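PDB 4H0O: acetate kinase from Entamoeba histolytica, which is a pyrophosphate-dependent acetate kinase of the ASKHA superfamily, probably interconverting acetate and acetyl phosphate by phosphoryl transfer. Local coordinates for residues H100-K106 against T155-S159; A164-Y168 against Y178-G182. All coordinates share one frame. Residues are numbered along the deposited sequence.

Contact 1 of 2, residues H100-K106 against T155-S159; sequences HGGSYFK and TAFHS
Two irregular loops, following the parallel strands 93-98 and 148-153, meet at Thr155 and again at Lys106. The CA atoms of His100 and Thr155 lie 5.8 Å apart, those of Lys106 and Ala156 4.6 Å. Thr155 points toward the other loop, its chi1 p rotamer setting OG1 to accept from Gly101 N (3.1 Å, 157°) and CG2 3.7 Å from His100 ND1. The His100 ring, chi1 t, packs edge-to-face with Phe181 and Phe183. At Gly101 a CB would collide with Phe105 CB; positive phi (63°) suits Gly102. Phe105 (chi1 m) sends its ring away to Glu118 and Leu119 of helix 113-120. The turn closed by Ser159 N to Ala156 O (3.0 Å) brings CB of small Ser159 3.6 Å from Lys106 CB, and chi1 p gives OG a weak hydrogen bond to Lys106 O (3.4 Å). Lys106, chi1 m, bonds NZ weakly to Ser103 O (3.4 Å). Such loops beyond the strand ends are where ASKHA kinases build the catalytic cleft, consistent with Asp154, the predicted proton donor/acceptor, preceding Thr155.

Contact 2 of 2, residues A164-Y168 against Y178-G182; sequences AERTY and YLKFG
The end of the short helix 163-166 and the residues leaving it lie against the loop after helix 174-177, running roughly antiparallel to it (154° between the touching parts). The pairing centres on Arg166 and Lys180, whose CA atoms are 4.5 Å apart. Arg166 O, at the helix end, accepts from Lys180 N (2.8 Å, 169°) and lies 3.5 Å from Leu179 CA in a CA-H...O contact. In return Arg166 NE donates to Lys180 O (2.9 Å, 169°), with a weak bond to the same oxygen from Arg166 NH2 (3.4 Å). Arginine, in m, t, p for chi1 to chi3, is long enough to curl back so: its side chain satisfies Lys180 O and its own carbonyl Lys180 N, while Leu179 CD1 covers one guanidinium face. Tyr168 N is served by a water (2.8 Å) that donates weakly to Tyr178 O (3.2 Å), which also lies 3.2 Å from Tyr168 CD2 at the ring edge. Lys180, t at chi1 and chi2, passes Tyr168 OH with its CE at 3.7 Å; NZ makes weak polar contacts with Asp228 and Thr229 O. Thr167 OG1 is hydrogen-bonded to Gln163 O, at the start of the helix. The contact sits between strand 225-229, touched by Glu165, and the second subunit: Tyr178 OH hydrogen-bonds Gln259 of that subunit, and Ala164 packs on Asp307 of that subunit.

How the contacts relate
Along the chain the contacts come in series, contact 1 closing at Ser159 and contact 2 opening at Ala164, with their centres 12 Å apart. They touch directly: Phe181 CE1 lies 3.5 Å from Gly102 C, Phe181 O 3.2 Å from His158 CB, and Gly182 O 3.5 Å from Thr155 CG2. Contact 1 hangs on strands 93-98 and 148-153 of the eight-stranded sheet, whereas both contacts reach strand 225-229 at the edge of the six-stranded one, through His158 and Glu165. Segments 155-159, 164-168 and 178-182 belong to the connection from strand 148-153 to helix 185-195, ahead of the second sheet, so packed loops span the space between the neighbourhood of predicted catalytic Asp154 and the subunit interface.

Contact 1 of 2, residues H100-K106 against T155-S159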
ATOM      1  N   HIS B 100      13.451 -17.079   6.799  1.00 39.56           N
ATOM      2  CA  HIS B 100      12.006 -17.237   6.939  1.00 32.86           C
ATOM      3  C   HIS B 100      11.645 -18.444   7.804  1.00 34.85           C
ATOM      4  O   HIS B 100      11.803 -19.591   7.377  1.00 32.13           O
ATOM      5  CB  HIS B 100      11.372 -17.372   5.550  1.00 29.91           C
ATOM      6  CG  HIS B 100       9.900 -17.140   5.520  1.00 39.72           C
ATOM      7  ND1 HIS B 100       9.107 -17.150   6.662  1.00 33.92           N
ATOM      8  CD2 HIS B 100       9.052 -16.889   4.496  1.00 37.66           C
ATOM      9  CE1 HIS B 100       7.860 -16.917   6.332  1.00 33.07           C
ATOM     10  NE2 HIS B 100       7.790 -16.754   5.017  1.00 34.79           N
ATOM     11  N   GLY B 101      11.149 -18.178   9.013  1.00 34.75           N
ATOM     12  CA  GLY B 101      10.839 -19.234   9.963  1.00 38.28           C
ATOM     13  C   GLY B 101       9.387 -19.682   9.972  1.00 37.22           C
ATOM     14  O   GLY B 101       9.012 -20.577  10.735  1.00 42.64           O
ATOM     15  N   GLY B 102       8.568 -19.061   9.128  1.00 39.16           N
ATOM     16  CA  GLY B 102       7.171 -19.440   9.005  1.00 38.75           C
ATOM     17  C   GLY B 102       6.349 -19.235  10.265  1.00 39.31           C
ATOM     18  O   GLY B 102       6.637 -18.347  11.073  1.00 39.67           O
ATOM     19  N   SER B 103       5.326 -20.068  10.431  1.00 35.13           N
ATOM     20  CA  SER B 103       4.379 -19.928  11.535  1.00 40.31           C
ATOM     21  C   SER B 103       4.946 -20.359  12.889  1.00 43.89           C
ATOM     22  O   SER B 103       4.596 -19.785  13.919  1.00 43.84           O
ATOM     23  CB  SER B 103       3.096 -20.707  11.230  1.00 38.19           C
ATOM     24  OG  SER B 103       3.384 -22.066  10.949  1.00 53.46           O
ATOM     25  N   TYR B 104       5.820 -21.363  12.888  1.00 42.56           N
ATOM     26  CA  TYR B 104       6.326 -21.936  14.138  1.00 45.24           C
ATOM     27  C   TYR B 104       7.220 -20.988  14.938  1.00 42.38           C
ATOM     28  O   TYR B 104       7.077 -20.872  16.156  1.00 50.64           O
ATOM     29  CB  TYR B 104       7.064 -23.257  13.879  1.00 42.71           C
ATOM     30  CG  TYR B 104       7.660 -23.884  15.123  1.00 49.72           C
ATOM     31  CD1 TYR B 104       6.880 -24.648  15.981  1.00 48.52           C
ATOM     32  CD2 TYR B 104       9.005 -23.712  15.438  1.00 43.97           C
ATOM     33  CE1 TYR B 104       7.419 -25.221  17.120  1.00 47.04           C
ATOM     34  CE2 TYR B 104       9.550 -24.280  16.574  1.00 47.29           C
ATOM     35  CZ  TYR B 104       8.754 -25.034  17.409  1.00 47.60           C
ATOM     36  OH  TYR B 104       9.296 -25.600  18.539  1.00 55.81           O
ATOM     37  N   PHE B 105       8.142 -20.318  14.258  1.00 37.32           N
ATOM     38  CA  PHE B 105       9.135 -19.504  14.952  1.00 38.55           C
ATOM     39  C   PHE B 105       8.652 -18.088  15.299  1.00 42.29           C
ATOM     40  O   PHE B 105       8.724 -17.171  14.475  1.00 41.17           O
ATOM     41  CB  PHE B 105      10.444 -19.461  14.155  1.00 39.12           C
ATOM     42  CG  PHE B 105      11.178 -20.779  14.111  1.00 37.68           C
ATOM     43  CD1 PHE B 105      12.050 -21.135  15.129  1.00 36.57           C
ATOM     44  CD2 PHE B 105      11.007 -21.655  13.048  1.00 39.61           C
ATOM     45  CE1 PHE B 105      12.733 -22.342  15.093  1.00 38.99           C
ATOM     46  CE2 PHE B 105      11.687 -22.862  13.005  1.00 39.53           C
ATOM     47  CZ  PHE B 105      12.550 -23.204  14.029  1.00 44.29           C
ATOM     48  N   LYS B 106       8.160 -17.931  16.526  1.00 38.84           N
ATOM     49  CA  LYS B 106       7.803 -16.624  17.068  1.00 42.32           C
ATOM     50  C   LYS B 106       9.014 -16.042  17.787  1.00 41.15           C
ATOM     51  O   LYS B 106       9.066 -14.848  18.091  1.00 41.72           O
ATOM     52  CB  LYS B 106       6.616 -16.740  18.034  1.00 37.69           C
ATOM     53  CG  LYS B 106       5.283 -17.072  17.364  1.00 45.06           C
ATOM     54  CD  LYS B 106       4.647 -18.309  17.985  1.00 43.30           C
ATOM     55  CE  LYS B 106       3.407 -18.747  17.212  1.00 57.99           C
ATOM     56  NZ  LYS B 106       3.364 -20.229  17.021  1.00 68.21           N
ATOM     57  N   THR B 155      12.110 -13.463  10.839  1.00 37.55           N
ATOM     58  CA  THR B 155      10.667 -13.216  10.864  1.00 36.94           C
ATOM     59  C   THR B 155      10.080 -13.175  12.275  1.00 36.14           C
ATOM     60  O   THR B 155       8.933 -12.768  12.460  1.00 39.76           O
ATOM     61  CB  THR B 155       9.892 -14.275  10.043  1.00 31.78           C
ATOM     62  OG1 THR B 155      10.269 -15.588  10.471  1.00 36.50           O
ATOM     63  CG2 THR B 155      10.193 -14.130   8.565  1.00 36.72           C
ATOM     64  N   ALA B 156      10.869 -13.597  13.261  1.00 36.32           N
ATOM     65  CA  ALA B 156      10.382 -13.765  14.634  1.00 38.25           C
ATOM     66  C   ALA B 156       9.946 -12.473  15.338  1.00 30.71           C
ATOM     67  O   ALA B 156       8.969 -12.480  16.087  1.00 38.14           O
ATOM     68  CB  ALA B 156      11.416 -14.503  15.476  1.00 31.83           C
ATOM     69  N   PHE B 157      10.673 -11.379  15.109  1.00 32.65           N
ATOM     70  CA  PHE B 157      10.384 -10.101  15.770  1.00 36.44           C
ATOM     71  C   PHE B 157       8.955  -9.636  15.513  1.00 34.32           C
ATOM     72  O   PHE B 157       8.369  -8.928  16.329  1.00 36.65           O
ATOM     73  CB  PHE B 157      11.379  -9.018  15.322  1.00 34.29           C
ATOM     74  CG  PHE B 157      11.153  -7.663  15.962  1.00 31.48           C
ATOM     75  CD1 PHE B 157      11.223  -7.504  17.340  1.00 36.94           C
ATOM     76  CD2 PHE B 157      10.901  -6.544  15.177  1.00 33.85           C
ATOM     77  CE1 PHE B 157      11.026  -6.255  17.925  1.00 39.28           C
ATOM     78  CE2 PHE B 157      10.705  -5.292  15.757  1.00 37.94           C
ATOM     79  CZ  PHE B 157      10.768  -5.149  17.132  1.00 31.40           C
ATOM     80  N   HIS B 158       8.399 -10.049  14.381  1.00 37.25           N
ATOM     81  CA  HIS B 158       7.072  -9.608  13.973  1.00 38.84           C
ATOM     82  C   HIS B 158       5.952 -10.528  14.463  1.00 40.20           C
ATOM     83  O   HIS B 158       4.814 -10.425  13.998  1.00 33.39           O
ATOM     84  CB  HIS B 158       7.013  -9.470  12.450  1.00 26.53           C
ATOM     85  CG  HIS B 158       8.025  -8.523  11.892  1.00 33.85           C
ATOM     86  ND1 HIS B 158       8.068  -7.188  12.235  1.00 33.78           N
ATOM     87  CD2 HIS B 158       9.033  -8.712  11.001  1.00 38.10           C
ATOM     88  CE1 HIS B 158       9.057  -6.598  11.587  1.00 30.11           C
ATOM     89  NE2 HIS B 158       9.655  -7.500  10.831  1.00 36.18           N
ATOM     90  N   SER B 159       6.269 -11.415  15.403  1.00 34.41           N
ATOM     91  CA  SER B 159       5.265 -12.319  15.961  1.00 40.37           C
ATOM     92  C   SER B 159       4.248 -11.570  16.829  1.00 33.27           C
ATOM     93  O   SER B 159       3.160 -12.076  17.100  1.00 36.77           O
ATOM     94  CB  SER B 159       5.929 -13.434  16.774  1.00 29.54           C
ATOM     95  OG  SER B 159       6.279 -12.981  18.071  1.00 46.07           O
TER

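Contact 2 of 2, residues A164-Y168 against Y178-G182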
ATOM      1  N   ALA B 164      -5.445  -8.661  12.996  1.00 39.74           N
ATOM      2  CA  ALA B 164      -6.023  -7.645  12.120  1.00 41.69           C
ATOM      3  C   ALA B 164      -4.978  -6.982  11.225  1.00 44.91           C
ATOM      4  O   ALA B 164      -5.290  -6.542  10.115  1.00 48.11           O
ATOM      5  CB  ALA B 164      -6.759  -6.597  12.941  1.00 34.20           C
ATOM      6  N   GLU B 165      -3.743  -6.910  11.714  1.00 36.75           N
ATOM      7  CA  GLU B 165      -2.661  -6.262  10.979  1.00 34.50           C
ATOM      8  C   GLU B 165      -1.947  -7.247  10.052  1.00 36.79           C
ATOM      9  O   GLU B 165      -1.256  -6.840   9.117  1.00 36.58           O
ATOM     10  CB  GLU B 165      -1.657  -5.645  11.956  1.00 41.30           C
ATOM     11  CG  GLU B 165      -2.278  -5.088  13.232  1.00 54.33           C
ATOM     12  CD  GLU B 165      -2.883  -3.713  13.040  1.00 62.54           C
ATOM     13  OE1 GLU B 165      -2.240  -2.868  12.380  1.00 69.22           O
ATOM     14  OE2 GLU B 165      -4.000  -3.473  13.546  1.00 54.54           O
ATOM     15  N   ARG B 166      -2.112  -8.541  10.319  1.00 29.11           N
ATOM     16  CA  ARG B 166      -1.495  -9.588   9.503  1.00 31.74           C
ATOM     17  C   ARG B 166      -2.450 -10.097   8.431  1.00 35.03           C
ATOM     18  O   ARG B 166      -2.054 -10.871   7.554  1.00 32.57           O
ATOM     19  CB  ARG B 166      -1.069 -10.778  10.370  1.00 33.50           C
ATOM     20  CG  ARG B 166       0.048 -10.506  11.359  1.00 42.97           C
ATOM     21  CD  ARG B 166       0.437 -11.778  12.107  1.00 46.50           C
ATOM     22  NE  ARG B 166       1.042 -12.775  11.226  1.00 51.79           N
ATOM     23  CZ  ARG B 166       1.084 -14.080  11.481  1.00 54.17           C
ATOM     24  NH1 ARG B 166       0.545 -14.558  12.594  1.00 54.54           N
ATOM     25  NH2 ARG B 166       1.657 -14.906  10.617  1.00 49.69           N
ATOM     26  N   THR B 167      -3.705  -9.660   8.510  1.00 28.97           N
ATOM     27  CA  THR B 167      -4.776 -10.222   7.683  1.00 29.61           C
ATOM     28  C   THR B 167      -5.129  -9.373   6.463  1.00 30.31           C
ATOM     29  O   THR B 167      -5.443  -8.186   6.587  1.00 31.65           O
ATOM     30  CB  THR B 167      -6.064 -10.428   8.509  1.00 37.13           C
ATOM     31  OG1 THR B 167      -5.790 -11.299   9.613  1.00 38.87           O
ATOM     32  CG2 THR B 167      -7.167 -11.031   7.649  1.00 36.79           C
ATOM     33  N   TYR B 168      -5.095  -9.994   5.287  1.00 35.25           N
ATOM     34  CA  TYR B 168      -5.554  -9.342   4.068  1.00 36.65           C
ATOM     35  C   TYR B 168      -7.052  -9.572   3.872  1.00 32.17           C
ATOM     36  O   TYR B 168      -7.575 -10.642   4.194  1.00 34.91           O
ATOM     37  CB  TYR B 168      -4.763  -9.847   2.860  1.00 32.42           C
ATOM     38  CG  TYR B 168      -3.314  -9.422   2.874  1.00 33.88           C
ATOM     39  CD1 TYR B 168      -2.960  -8.101   2.628  1.00 31.91           C
ATOM     40  CD2 TYR B 168      -2.300 -10.338   3.129  1.00 35.92           C
ATOM     41  CE1 TYR B 168      -1.640  -7.702   2.639  1.00 30.26           C
ATOM     42  CE2 TYR B 168      -0.972  -9.947   3.141  1.00 38.14           C
ATOM     43  CZ  TYR B 168      -0.650  -8.625   2.895  1.00 38.48           C
ATOM     44  OH  TYR B 168       0.664  -8.220   2.902  1.00 37.94           O
ATOM     45  N   TYR B 178      -2.177 -16.854   3.378  1.00 39.58           N
ATOM     46  CA  TYR B 178      -1.399 -15.690   2.967  1.00 40.15           C
ATOM     47  C   TYR B 178      -1.377 -14.589   4.024  1.00 38.89           C
ATOM     48  O   TYR B 178      -1.559 -13.410   3.717  1.00 34.44           O
ATOM     49  CB  TYR B 178      -1.921 -15.153   1.632  1.00 39.20           C
ATOM     50  CG  TYR B 178      -1.904 -16.190   0.533  1.00 41.07           C
ATOM     51  CD1 TYR B 178      -0.716 -16.803   0.157  1.00 34.51           C
ATOM     52  CD2 TYR B 178      -3.070 -16.556  -0.129  1.00 31.72           C
ATOM     53  CE1 TYR B 178      -0.691 -17.756  -0.846  1.00 40.69           C
ATOM     54  CE2 TYR B 178      -3.053 -17.510  -1.134  1.00 43.10           C
ATOM     55  CZ  TYR B 178      -1.859 -18.106  -1.488  1.00 44.81           C
ATOM     56  OH  TYR B 178      -1.829 -19.054  -2.486  1.00 41.88           O
ATOM     57  N   LEU B 179      -1.151 -14.983   5.271  1.00 32.59           N
ATOM     58  CA  LEU B 179      -0.995 -14.015   6.344  1.00 32.04           C
ATOM     59  C   LEU B 179       0.303 -13.231   6.160  1.00 37.11           C
ATOM     60  O   LEU B 179       1.259 -13.720   5.546  1.00 37.51           O
ATOM     61  CB  LEU B 179      -1.018 -14.709   7.708  1.00 27.91           C
ATOM     62  CG  LEU B 179      -2.365 -15.300   8.129  1.00 43.92           C
ATOM     63  CD1 LEU B 179      -2.269 -15.963   9.498  1.00 30.95           C
ATOM     64  CD2 LEU B 179      -3.446 -14.226   8.135  1.00 31.45           C
ATOM     65  N   LYS B 180       0.327 -12.007   6.674  1.00 35.23           N
ATOM     66  CA  LYS B 180       1.530 -11.190   6.625  1.00 34.05           C
ATOM     67  C   LYS B 180       2.571 -11.744   7.595  1.00 35.93           C
ATOM     68  O   LYS B 180       2.231 -12.199   8.687  1.00 38.00           O
ATOM     69  CB  LYS B 180       1.198  -9.736   6.969  1.00 34.46           C
ATOM     70  CG  LYS B 180       2.415  -8.829   7.107  1.00 47.93           C
ATOM     71  CD  LYS B 180       2.018  -7.386   7.390  1.00 44.11           C
ATOM     72  CE  LYS B 180       1.142  -6.823   6.281  1.00 41.54           C
ATOM     73  NZ  LYS B 180       0.855  -5.372   6.497  1.00 49.06           N
ATOM     74  N   PHE B 181       3.835 -11.723   7.185  1.00 33.29           N
ATOM     75  CA  PHE B 181       4.929 -12.120   8.062  1.00 33.90           C
ATOM     76  C   PHE B 181       5.778 -10.912   8.461  1.00 41.54           C
ATOM     77  O   PHE B 181       5.838 -10.545   9.635  1.00 49.05           O
ATOM     78  CB  PHE B 181       5.801 -13.196   7.402  1.00 33.07           C
ATOM     79  CG  PHE B 181       5.201 -14.576   7.444  1.00 36.31           C
ATOM     80  CD1 PHE B 181       5.244 -15.329   8.611  1.00 30.28           C
ATOM     81  CD2 PHE B 181       4.605 -15.125   6.316  1.00 31.66           C
ATOM     82  CE1 PHE B 181       4.695 -16.601   8.656  1.00 39.70           C
ATOM     83  CE2 PHE B 181       4.054 -16.397   6.355  1.00 35.27           C
ATOM     84  CZ  PHE B 181       4.100 -17.135   7.526  1.00 39.11           C
ATOM     85  N   GLY B 182       6.428 -10.290   7.480  1.00 32.42           N
ATOM     86  CA  GLY B 182       7.332  -9.187   7.757  1.00 40.09           C
ATOM     87  C   GLY B 182       8.755  -9.695   7.873  1.00 32.22           C
ATOM     88  O   GLY B 182       8.981 -10.818   8.329  1.00 32.01           O
TER
HETATM   89  O   HOH W   1      -4.453 -12.700   4.973  1.00 33.24           O